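RNA-dependent RNA Polymerase (Bombyx mori cytoplasmic polyhedrosis virus, PDB 6TZ0) catalyses RNA-directed synthesis of RNA, serving both transcription of the viral double-stranded genome segments and their replication. Local coordinates at residues A[136-141]-A[190-195]; A[144-149]-A[181-186]; A[104-109]-A[200-205]. All coordinates share one frame; numbering follows the deposited sequence.

From the N terminus, the loop segment 104-109 is the first of the six segments, and interaction 3 joins it to 200-205, just ahead of helix 206-218, so closing the longest of the three loops. Within that loop, interaction 1 brings 136-141, which follows helix 121-134, against strand 191-194. Interaction 2, innermost of the three, sets the start of helix 145-160 on strand 183-186. The contacts are thus nested and none cross. Strands 183-186 and 191-194 pair as a two-stranded antiparallel sheet, uniting interactions 1 and 2, which R138 and E185 also join by a salt bridge. Q137 reaches S201 of interaction 3, and F183 of interaction 2 packs on L203 and P204.

Interaction 1: A[136-141]-A[190-195]; sequences KQRKSR and DKIIFN
R138 lies against residues 190-192, its aliphatic chain making much of the apolar part of the contact. Its CB rests 3.7 Å from I192 CG1, which is anti to the I192 carbonyl carbon (chi1 -61°), while its CD sits 3.7 Å from K191 CA, which puts the aliphatic part of the arginine beside the strand backbone. I192 CD1 reaches the 136-141 backbone, 3.6 Å from R138 N, and also touches Q137 CB at 3.8 Å. Strand 191-194 is the second arm of a two-stranded antiparallel hairpin with 183-186, and the loop between helices 121-134 and 145-160 covers this end of it. N195, at the far end of the segment, and Y184 on the partner strand belong to the ATP-binding site of this polymerase. The polar part of the contact is a salt bridge between R138 NH1 and D190 OD1 at 3.5 Å, the guanidinium and carboxylate planes 17° apart and the side chains crossing obliquely. E185 OE1 on the neighbouring strand forms a stronger salt bridge with R138 NE, so the guanidinium has acidic groups at two of its nitrogens. The amide end of Q137 turns to another loop, where NE2 donates to S201 O.

Interaction 2: A[144-149]-A[181-186]; sequences DLWREL and FPFYES
W146, in the first turn of helix 145-160, lays its indole against segment 181-186, with the F181 ring over one face. From CB, chi1 (-62°) sets CG anti to the carbonyl carbon, next to F181 CD1 and CE1. CD1 follows near F181 CG, and CD2 lies 3.5 Å from F181 CD1, which CE2 also approaches. The five-membered ring and the F181 ring thus form a face-to-face stack, centroids 4.0 Å apart and planes at 22°. At the indole edge NE1 donates a weak hydrogen bond to F183 O, at 3.4 Å. Further out, CE3 and CZ3 stay with F181, whereas CZ2 comes over the F183 ring toward its rim, 3.5 Å from F183 CZ, and CH2 neighbours both phenylalanines. L145 CG lies over the opposite indole face, toward the rim, and L145 CD1 meets the F183 edge in plane, 3.6 Å from F183 CE1. R147 and Y184, one on each segment, are ATP-binding residues. The cluster joins the helix start to strand 183-186 and the loop leading into it, mainly by apolar contact. D144, at the N-cap position, and E185 place like charges side by side, which might be unfavourable if both are ionised; R138, paired with E185 OE1, could compensate.

Interaction 3: A[104-109]-A[200-205]; sequences LVTFRA and ASILPT
S201 slots its hydroxyl between the V105 carbonyl and the F107 amide. OG donates to V105 O at 2.9 Å, lying in the carbonyl plane on a lone pair, and accepts from F107 N at 3.0 Å with an N-H...O angle of 157°. Both roles of the hydroxyl are therefore used. With chi1 at 62°, OG sits between the backbone N and the carbonyl carbon, on the side facing the 104-109 chain. The backbone of S201 adds a bent, weak bond from its N to F107 O, 2.7 Å away, and A200 CA makes a C-H...O contact with the same oxygen. V105 N, for its part, is hydrogen-bonded to Y86 OH. S201 CB lies over the centre of the F107 ring, 4.0 Å from its centroid, as a CH-pi contact, with OG over the same face near CD2. T106 OG1 touches I202 CG2 at 3.3 Å, but its hydrogen-bonding partner is A238 O. L104 CD1 meets I202 CD1 at 3.7 Å, the two side chains sliding past each other in opposite directions. Within the second segment, T205 OG1 donates to I202 O at 2.6 Å; the T205 amide bonds to the same oxygen, in a turn leading into helix 206-218. R108 and A200 form a single beta bridge. In this buried joint between two loops of the N-terminal region, the serine hydroxyl stands in for a backbone partner, so two main-chain polar groups of 104-109 are satisfied without a regular sheet.

Interaction 1: A[136-141]-A[190-195]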
loop_
_atom_site.group_PDB
_atom_site.type_symbol
_atom_site.label_atom_id
_atom_site.label_comp_id
_atom_site.label_asym_id
_atom_site.label_seq_id
_atom_site.Cartn_x
_atom_site.Cartn_y
_atom_site.Cartn_z
ATOM N N LYS A 136 -12.386 -12.816 -16.085
ATOM C CA LYS A 136 -11.124 -12.097 -15.945
ATOM C C LYS A 136 -10.647 -11.440 -17.232
ATOM O O LYS A 136 -9.742 -10.603 -17.170
ATOM C CB LYS A 136 -10.026 -13.036 -15.440
ATOM C CG LYS A 136 -10.231 -13.567 -14.041
ATOM C CD LYS A 136 -10.078 -12.473 -13.013
ATOM C CE LYS A 136 -10.084 -13.040 -11.614
ATOM N NZ LYS A 136 -11.421 -13.574 -11.264
ATOM N N GLN A 137 -11.215 -11.784 -18.385
ATOM C CA GLN A 137 -10.727 -11.217 -19.630
ATOM C C GLN A 137 -11.421 -9.930 -20.046
ATOM O O GLN A 137 -10.847 -9.180 -20.838
ATOM C CB GLN A 137 -10.835 -12.229 -20.773
ATOM C CG GLN A 137 -9.808 -13.332 -20.711
ATOM C CD GLN A 137 -9.865 -14.234 -21.922
ATOM O OE1 GLN A 137 -10.729 -14.080 -22.779
ATOM N NE2 GLN A 137 -8.938 -15.179 -22.004
ATOM N N ARG A 138 -12.622 -9.637 -19.558
ATOM C CA ARG A 138 -13.261 -8.390 -19.966
ATOM C C ARG A 138 -12.665 -7.236 -19.163
ATOM O O ARG A 138 -12.893 -7.099 -17.957
ATOM C CB ARG A 138 -14.786 -8.478 -19.883
ATOM C CG ARG A 138 -15.441 -8.854 -18.575
ATOM C CD ARG A 138 -16.934 -8.967 -18.778
ATOM N NE ARG A 138 -17.577 -7.693 -19.081
ATOM C CZ ARG A 138 -18.066 -6.874 -18.158
ATOM N NH1 ARG A 138 -17.995 -7.210 -16.882
ATOM N NH2 ARG A 138 -18.643 -5.735 -18.511
ATOM N N LYS A 139 -11.841 -6.436 -19.837
ATOM C CA LYS A 139 -11.132 -5.302 -19.244
ATOM C C LYS A 139 -11.270 -4.146 -20.223
ATOM O O LYS A 139 -10.384 -3.921 -21.045
ATOM C CB LYS A 139 -9.669 -5.636 -19.006
ATOM C CG LYS A 139 -9.411 -6.645 -17.943
ATOM C CD LYS A 139 -7.945 -6.919 -17.868
ATOM C CE LYS A 139 -7.678 -7.939 -16.808
ATOM N NZ LYS A 139 -7.960 -7.377 -15.457
ATOM N N SER A 140 -12.356 -3.403 -20.124
ATOM C CA SER A 140 -12.604 -2.313 -21.048
ATOM C C SER A 140 -12.800 -1.027 -20.268
ATOM O O SER A 140 -13.447 -1.017 -19.218
ATOM C CB SER A 140 -13.812 -2.602 -21.921
ATOM O OG SER A 140 -14.990 -2.657 -21.145
ATOM N N ARG A 141 -12.235 0.056 -20.786
ATOM C CA ARG A 141 -12.238 1.300 -20.037
ATOM C C ARG A 141 -13.482 2.142 -20.285
ATOM O O ARG A 141 -14.029 2.720 -19.342
ATOM C CB ARG A 141 -10.975 2.101 -20.357
ATOM C CG ARG A 141 -10.801 3.330 -19.483
ATOM C CD ARG A 141 -9.492 4.024 -19.742
ATOM N NE ARG A 141 -8.346 3.252 -19.287
ATOM C CZ ARG A 141 -7.837 3.321 -18.064
ATOM N NH1 ARG A 141 -8.361 4.136 -17.164
ATOM N NH2 ARG A 141 -6.791 2.581 -17.745
ATOM N N ASP A 190 -22.052 -9.840 -16.321
ATOM C CA ASP A 190 -20.650 -9.503 -16.041
ATOM C C ASP A 190 -19.701 -10.617 -16.477
ATOM O O ASP A 190 -18.835 -11.065 -15.725
ATOM C CB ASP A 190 -20.443 -9.142 -14.565
ATOM C CG ASP A 190 -20.997 -7.778 -14.223
ATOM O OD1 ASP A 190 -20.981 -6.899 -15.108
ATOM O OD2 ASP A 190 -21.457 -7.583 -13.079
ATOM N N LYS A 191 -19.873 -11.046 -17.723
ATOM C CA LYS A 191 -18.994 -12.045 -18.305
ATOM C C LYS A 191 -19.040 -11.920 -19.819
ATOM O O LYS A 191 -19.893 -11.230 -20.380
ATOM C CB LYS A 191 -19.377 -13.458 -17.858
ATOM C CG LYS A 191 -20.724 -13.942 -18.334
ATOM C CD LYS A 191 -21.035 -15.278 -17.693
ATOM C CE LYS A 191 -20.102 -16.351 -18.213
ATOM N NZ LYS A 191 -20.408 -17.684 -17.650
ATOM N N ILE A 192 -18.091 -12.583 -20.467
ATOM C CA ILE A 192 -18.009 -12.618 -21.921
ATOM C C ILE A 192 -18.754 -13.858 -22.392
ATOM O O ILE A 192 -18.320 -14.981 -22.140
ATOM C CB ILE A 192 -16.556 -12.641 -22.401
ATOM C CG1 ILE A 192 -15.823 -11.386 -21.949
ATOM C CG2 ILE A 192 -16.501 -12.781 -23.904
ATOM C CD1 ILE A 192 -14.333 -11.481 -22.122
ATOM N N ILE A 193 -19.869 -13.660 -23.081
ATOM C CA ILE A 193 -20.618 -14.777 -23.643
ATOM C C ILE A 193 -20.069 -15.086 -25.029
ATOM O O ILE A 193 -19.973 -14.197 -25.882
ATOM C CB ILE A 193 -22.124 -14.462 -23.697
ATOM C CG1 ILE A 193 -22.718 -14.314 -22.292
ATOM C CG2 ILE A 193 -22.868 -15.536 -24.460
ATOM C CD1 ILE A 193 -22.844 -12.889 -21.800
ATOM N N PHE A 194 -19.687 -16.340 -25.248
ATOM C CA PHE A 194 -19.220 -16.799 -26.550
ATOM C C PHE A 194 -20.404 -17.206 -27.417
ATOM O O PHE A 194 -21.321 -17.884 -26.946
ATOM C CB PHE A 194 -18.265 -17.979 -26.392
ATOM C CG PHE A 194 -16.942 -17.614 -25.797
ATOM C CD1 PHE A 194 -15.892 -17.204 -26.601
ATOM C CD2 PHE A 194 -16.755 -17.656 -24.428
ATOM C CE1 PHE A 194 -14.673 -16.863 -26.046
ATOM C CE2 PHE A 194 -15.547 -17.311 -23.868
ATOM C CZ PHE A 194 -14.505 -16.917 -24.678
ATOM N N ASN A 195 -20.382 -16.788 -28.681
ATOM C CA ASN A 195 -21.337 -17.293 -29.658
ATOM C C ASN A 195 -20.772 -18.461 -30.451
ATOM O O ASN A 195 -21.463 -19.463 -30.656
ATOM C CB ASN A 195 -21.767 -16.184 -30.616
ATOM C CG ASN A 195 -22.688 -15.184 -29.970
ATOM O OD1 ASN A 195 -23.574 -15.546 -29.201
ATOM N ND2 ASN A 195 -22.492 -13.911 -30.288
#

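Interaction 2: A[144-149]-A[181-186]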
loop_
_atom_site.group_PDB
_atom_site.type_symbol
_atom_site.label_atom_id
_atom_site.label_comp_id
_atom_site.label_asym_id
_atom_site.label_seq_id
_atom_site.Cartn_x
_atom_site.Cartn_y
_atom_site.Cartn_z
ATOM N N ASP A 144 -18.038 -1.144 -24.748
ATOM C CA ASP A 144 -17.753 -2.507 -25.156
ATOM C C ASP A 144 -16.477 -2.551 -25.991
ATOM O O ASP A 144 -16.016 -1.542 -26.526
ATOM C CB ASP A 144 -18.925 -3.087 -25.942
ATOM C CG ASP A 144 -20.154 -3.293 -25.078
ATOM O OD1 ASP A 144 -19.995 -3.522 -23.860
ATOM O OD2 ASP A 144 -21.281 -3.231 -25.614
ATOM N N LEU A 145 -15.908 -3.750 -26.101
ATOM C CA LEU A 145 -14.611 -3.903 -26.748
ATOM C C LEU A 145 -14.698 -3.721 -28.258
ATOM O O LEU A 145 -13.737 -3.248 -28.883
ATOM C CB LEU A 145 -14.014 -5.267 -26.392
ATOM C CG LEU A 145 -14.480 -6.591 -27.007
ATOM C CD1 LEU A 145 -13.466 -7.653 -26.673
ATOM C CD2 LEU A 145 -15.845 -7.033 -26.525
ATOM N N TRP A 146 -15.842 -4.053 -28.859
ATOM C CA TRP A 146 -15.973 -3.854 -30.295
ATOM C C TRP A 146 -16.128 -2.381 -30.635
ATOM O O TRP A 146 -15.687 -1.953 -31.700
ATOM C CB TRP A 146 -17.145 -4.660 -30.854
ATOM C CG TRP A 146 -16.985 -6.138 -30.680
ATOM C CD1 TRP A 146 -17.675 -6.936 -29.823
ATOM C CD2 TRP A 146 -16.022 -6.980 -31.321
ATOM N NE1 TRP A 146 -17.233 -8.231 -29.919
ATOM C CE2 TRP A 146 -16.216 -8.284 -30.832
ATOM C CE3 TRP A 146 -15.032 -6.763 -32.279
ATOM C CZ2 TRP A 146 -15.453 -9.359 -31.261
ATOM C CZ3 TRP A 146 -14.278 -7.827 -32.700
ATOM C CH2 TRP A 146 -14.492 -9.110 -32.196
ATOM N N ARG A 147 -16.694 -1.586 -29.727
ATOM C CA ARG A 147 -16.768 -0.145 -29.948
ATOM C C ARG A 147 -15.393 0.501 -29.856
ATOM O O ARG A 147 -15.085 1.433 -30.608
ATOM C CB ARG A 147 -17.721 0.481 -28.939
ATOM C CG ARG A 147 -19.144 0.044 -29.135
ATOM C CD ARG A 147 -20.052 0.665 -28.115
ATOM N NE ARG A 147 -21.415 0.186 -28.272
ATOM C CZ ARG A 147 -22.411 0.496 -27.455
ATOM N NH1 ARG A 147 -23.624 0.012 -27.678
ATOM N NH2 ARG A 147 -22.193 1.285 -26.413
ATOM N N GLU A 148 -14.543 -0.001 -28.958
ATOM C CA GLU A 148 -13.180 0.505 -28.861
ATOM C C GLU A 148 -12.359 0.120 -30.084
ATOM O O GLU A 148 -11.570 0.933 -30.593
ATOM C CB GLU A 148 -12.533 -0.006 -27.577
ATOM C CG GLU A 148 -13.219 0.503 -26.322
ATOM C CD GLU A 148 -12.552 0.030 -25.052
ATOM O OE1 GLU A 148 -11.616 -0.787 -25.138
ATOM O OE2 GLU A 148 -12.965 0.471 -23.965
ATOM N N LEU A 149 -12.555 -1.102 -30.593
ATOM C CA LEU A 149 -11.889 -1.491 -31.831
ATOM C C LEU A 149 -12.407 -0.681 -33.020
ATOM O O LEU A 149 -11.630 -0.321 -33.914
ATOM C CB LEU A 149 -12.061 -2.993 -32.063
ATOM C CG LEU A 149 -11.295 -3.586 -33.246
ATOM C CD1 LEU A 149 -9.807 -3.411 -33.047
ATOM C CD2 LEU A 149 -11.628 -5.042 -33.445
ATOM N N PHE A 181 -20.494 -11.312 -34.346
ATOM C CA PHE A 181 -19.231 -11.337 -33.634
ATOM C C PHE A 181 -19.068 -12.684 -32.931
ATOM O O PHE A 181 -20.055 -13.294 -32.519
ATOM C CB PHE A 181 -19.165 -10.198 -32.619
ATOM C CG PHE A 181 -19.159 -8.825 -33.235
ATOM C CD1 PHE A 181 -18.037 -8.345 -33.886
ATOM C CD2 PHE A 181 -20.258 -7.996 -33.110
ATOM C CE1 PHE A 181 -18.022 -7.077 -34.436
ATOM C CE2 PHE A 181 -20.250 -6.727 -33.655
ATOM C CZ PHE A 181 -19.130 -6.268 -34.318
ATOM N N PRO A 182 -17.831 -13.181 -32.803
ATOM C CA PRO A 182 -17.631 -14.509 -32.192
ATOM C C PRO A 182 -17.940 -14.562 -30.708
ATOM O O PRO A 182 -18.074 -15.663 -30.160
ATOM C CB PRO A 182 -16.145 -14.792 -32.445
ATOM C CG PRO A 182 -15.773 -13.906 -33.569
ATOM C CD PRO A 182 -16.585 -12.669 -33.392
ATOM N N PHE A 183 -18.056 -13.418 -30.049
ATOM C CA PHE A 183 -18.355 -13.335 -28.630
ATOM C C PHE A 183 -18.915 -11.949 -28.360
ATOM O O PHE A 183 -18.892 -11.072 -29.227
ATOM C CB PHE A 183 -17.113 -13.626 -27.773
ATOM C CG PHE A 183 -15.904 -12.820 -28.161
ATOM C CD1 PHE A 183 -15.692 -11.552 -27.648
ATOM C CD2 PHE A 183 -14.977 -13.336 -29.046
ATOM C CE1 PHE A 183 -14.596 -10.818 -28.020
ATOM C CE2 PHE A 183 -13.877 -12.600 -29.416
ATOM C CZ PHE A 183 -13.690 -11.342 -28.905
ATOM N N TYR A 184 -19.403 -11.758 -27.142
ATOM C CA TYR A 184 -19.852 -10.451 -26.684
ATOM C C TYR A 184 -19.848 -10.466 -25.166
ATOM O O TYR A 184 -19.749 -11.521 -24.538
ATOM C CB TYR A 184 -21.238 -10.095 -27.239
ATOM C CG TYR A 184 -22.369 -10.979 -26.765
ATOM C CD1 TYR A 184 -22.640 -12.192 -27.389
ATOM C CD2 TYR A 184 -23.196 -10.578 -25.726
ATOM C CE1 TYR A 184 -23.670 -12.993 -26.968
ATOM C CE2 TYR A 184 -24.233 -11.373 -25.297
ATOM C CZ TYR A 184 -24.466 -12.579 -25.922
ATOM O OH TYR A 184 -25.504 -13.373 -25.499
ATOM N N GLU A 185 -19.964 -9.286 -24.580
ATOM C CA GLU A 185 -20.049 -9.155 -23.138
ATOM C C GLU A 185 -21.382 -8.534 -22.755
ATOM O O GLU A 185 -21.989 -7.795 -23.533
ATOM C CB GLU A 185 -18.892 -8.316 -22.582
ATOM C CG GLU A 185 -18.852 -6.881 -23.061
ATOM C CD GLU A 185 -17.662 -6.130 -22.505
ATOM O OE1 GLU A 185 -16.887 -6.740 -21.745
ATOM O OE2 GLU A 185 -17.492 -4.936 -22.827
ATOM N N SER A 186 -21.835 -8.853 -21.549
ATOM C CA SER A 186 -23.062 -8.299 -21.016
ATOM C C SER A 186 -22.770 -7.741 -19.629
ATOM O O SER A 186 -22.203 -8.452 -18.785
ATOM C CB SER A 186 -24.155 -9.356 -20.930
ATOM O OG SER A 186 -23.810 -10.311 -19.952
#

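Interaction 3: A[104-109]-A[200-205]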
loop_
_atom_site.group_PDB
_atom_site.type_symbol
_atom_site.label_atom_id
_atom_site.label_comp_id
_atom_site.label_asym_id
_atom_site.label_seq_id
_atom_site.Cartn_x
_atom_site.Cartn_y
_atom_site.Cartn_z
ATOM N N LEU A 104 -3.872 -17.992 -18.555
ATOM C CA LEU A 104 -4.832 -18.685 -19.407
ATOM C C LEU A 104 -4.113 -19.333 -20.584
ATOM O O LEU A 104 -3.567 -18.639 -21.448
ATOM C CB LEU A 104 -5.904 -17.700 -19.870
ATOM C CG LEU A 104 -7.221 -18.102 -20.542
ATOM C CD1 LEU A 104 -7.083 -18.155 -22.028
ATOM C CD2 LEU A 104 -7.679 -19.457 -20.045
ATOM N N VAL A 105 -4.105 -20.661 -20.607
ATOM C CA VAL A 105 -3.575 -21.428 -21.729
ATOM C C VAL A 105 -4.556 -21.318 -22.893
ATOM O O VAL A 105 -5.758 -21.134 -22.693
ATOM C CB VAL A 105 -3.344 -22.889 -21.280
ATOM C CG1 VAL A 105 -2.688 -23.747 -22.348
ATOM C CG2 VAL A 105 -2.504 -22.914 -20.038
ATOM N N THR A 106 -4.044 -21.372 -24.120
ATOM C CA THR A 106 -4.886 -21.292 -25.308
ATOM C C THR A 106 -5.499 -22.656 -25.614
ATOM O O THR A 106 -4.777 -23.647 -25.759
ATOM C CB THR A 106 -4.068 -20.788 -26.491
ATOM O OG1 THR A 106 -3.508 -19.513 -26.166
ATOM C CG2 THR A 106 -4.941 -20.632 -27.711
ATOM N N PHE A 107 -6.827 -22.702 -25.707
ATOM C CA PHE A 107 -7.557 -23.904 -26.092
ATOM C C PHE A 107 -8.878 -23.482 -26.728
ATOM O O PHE A 107 -9.196 -22.295 -26.805
ATOM C CB PHE A 107 -7.751 -24.853 -24.897
ATOM C CG PHE A 107 -8.408 -24.216 -23.701
ATOM C CD1 PHE A 107 -9.779 -24.218 -23.555
ATOM C CD2 PHE A 107 -7.643 -23.642 -22.707
ATOM C CE1 PHE A 107 -10.371 -23.638 -22.458
ATOM C CE2 PHE A 107 -8.231 -23.055 -21.610
ATOM C CZ PHE A 107 -9.597 -23.054 -21.489
ATOM N N ARG A 108 -9.640 -24.463 -27.200
ATOM C CA ARG A 108 -10.929 -24.191 -27.822
ATOM C C ARG A 108 -11.970 -23.887 -26.754
ATOM O O ARG A 108 -12.050 -24.577 -25.737
ATOM C CB ARG A 108 -11.363 -25.378 -28.682
ATOM C CG ARG A 108 -12.658 -25.161 -29.443
ATOM C CD ARG A 108 -12.983 -26.333 -30.343
ATOM N NE ARG A 108 -13.199 -27.561 -29.589
ATOM C CZ ARG A 108 -14.361 -27.924 -29.059
ATOM N NH1 ARG A 108 -15.433 -27.161 -29.205
ATOM N NH2 ARG A 108 -14.449 -29.059 -28.388
ATOM N N ALA A 109 -12.773 -22.846 -26.994
ATOM C CA ALA A 109 -13.608 -22.262 -25.946
ATOM C C ALA A 109 -14.736 -23.188 -25.500
ATOM O O ALA A 109 -15.233 -23.055 -24.377
ATOM C CB ALA A 109 -14.185 -20.932 -26.425
ATOM N N ALA A 200 -10.765 -19.683 -30.173
ATOM C CA ALA A 200 -9.772 -19.899 -29.130
ATOM C C ALA A 200 -10.153 -19.200 -27.832
ATOM O O ALA A 200 -11.034 -18.342 -27.793
ATOM C CB ALA A 200 -8.400 -19.409 -29.583
ATOM N N SER A 201 -9.458 -19.577 -26.758
ATOM C CA SER A 201 -9.803 -19.077 -25.432
ATOM C C SER A 201 -9.193 -17.707 -25.169
ATOM O O SER A 201 -9.828 -16.847 -24.550
ATOM C CB SER A 201 -9.346 -20.075 -24.377
ATOM O OG SER A 201 -7.942 -20.226 -24.428
ATOM N N ILE A 202 -7.960 -17.482 -25.635
ATOM C CA ILE A 202 -7.272 -16.207 -25.429
ATOM C C ILE A 202 -7.683 -15.167 -26.459
ATOM O O ILE A 202 -7.219 -14.021 -26.410
ATOM C CB ILE A 202 -5.761 -16.521 -25.422
ATOM C CG1 ILE A 202 -4.941 -15.414 -24.748
ATOM C CG2 ILE A 202 -5.280 -16.762 -26.839
ATOM C CD1 ILE A 202 -5.315 -15.148 -23.314
ATOM N N LEU A 203 -8.583 -15.526 -27.364
ATOM C CA LEU A 203 -8.958 -14.646 -28.467
ATOM C C LEU A 203 -9.671 -13.342 -28.080
ATOM O O LEU A 203 -9.499 -12.358 -28.818
ATOM C CB LEU A 203 -9.773 -15.486 -29.461
ATOM C CG LEU A 203 -10.018 -15.110 -30.923
ATOM C CD1 LEU A 203 -11.207 -14.216 -31.102
ATOM C CD2 LEU A 203 -8.777 -14.468 -31.511
ATOM N N PRO A 204 -10.463 -13.234 -26.992
ATOM C CA PRO A 204 -10.981 -11.892 -26.644
ATOM C C PRO A 204 -9.961 -10.887 -26.122
ATOM O O PRO A 204 -10.321 -9.720 -25.933
ATOM C CB PRO A 204 -12.049 -12.197 -25.588
ATOM C CG PRO A 204 -12.509 -13.514 -25.918
ATOM C CD PRO A 204 -11.314 -14.267 -26.365
ATOM N N THR A 205 -8.713 -11.281 -25.864
ATOM C CA THR A 205 -7.713 -10.290 -25.478
ATOM C C THR A 205 -7.081 -9.640 -26.701
ATOM O O THR A 205 -6.460 -8.573 -26.606
ATOM C CB THR A 205 -6.637 -10.928 -24.605
ATOM O OG1 THR A 205 -5.991 -11.974 -25.335
ATOM C CG2 THR A 205 -7.248 -11.499 -23.346
#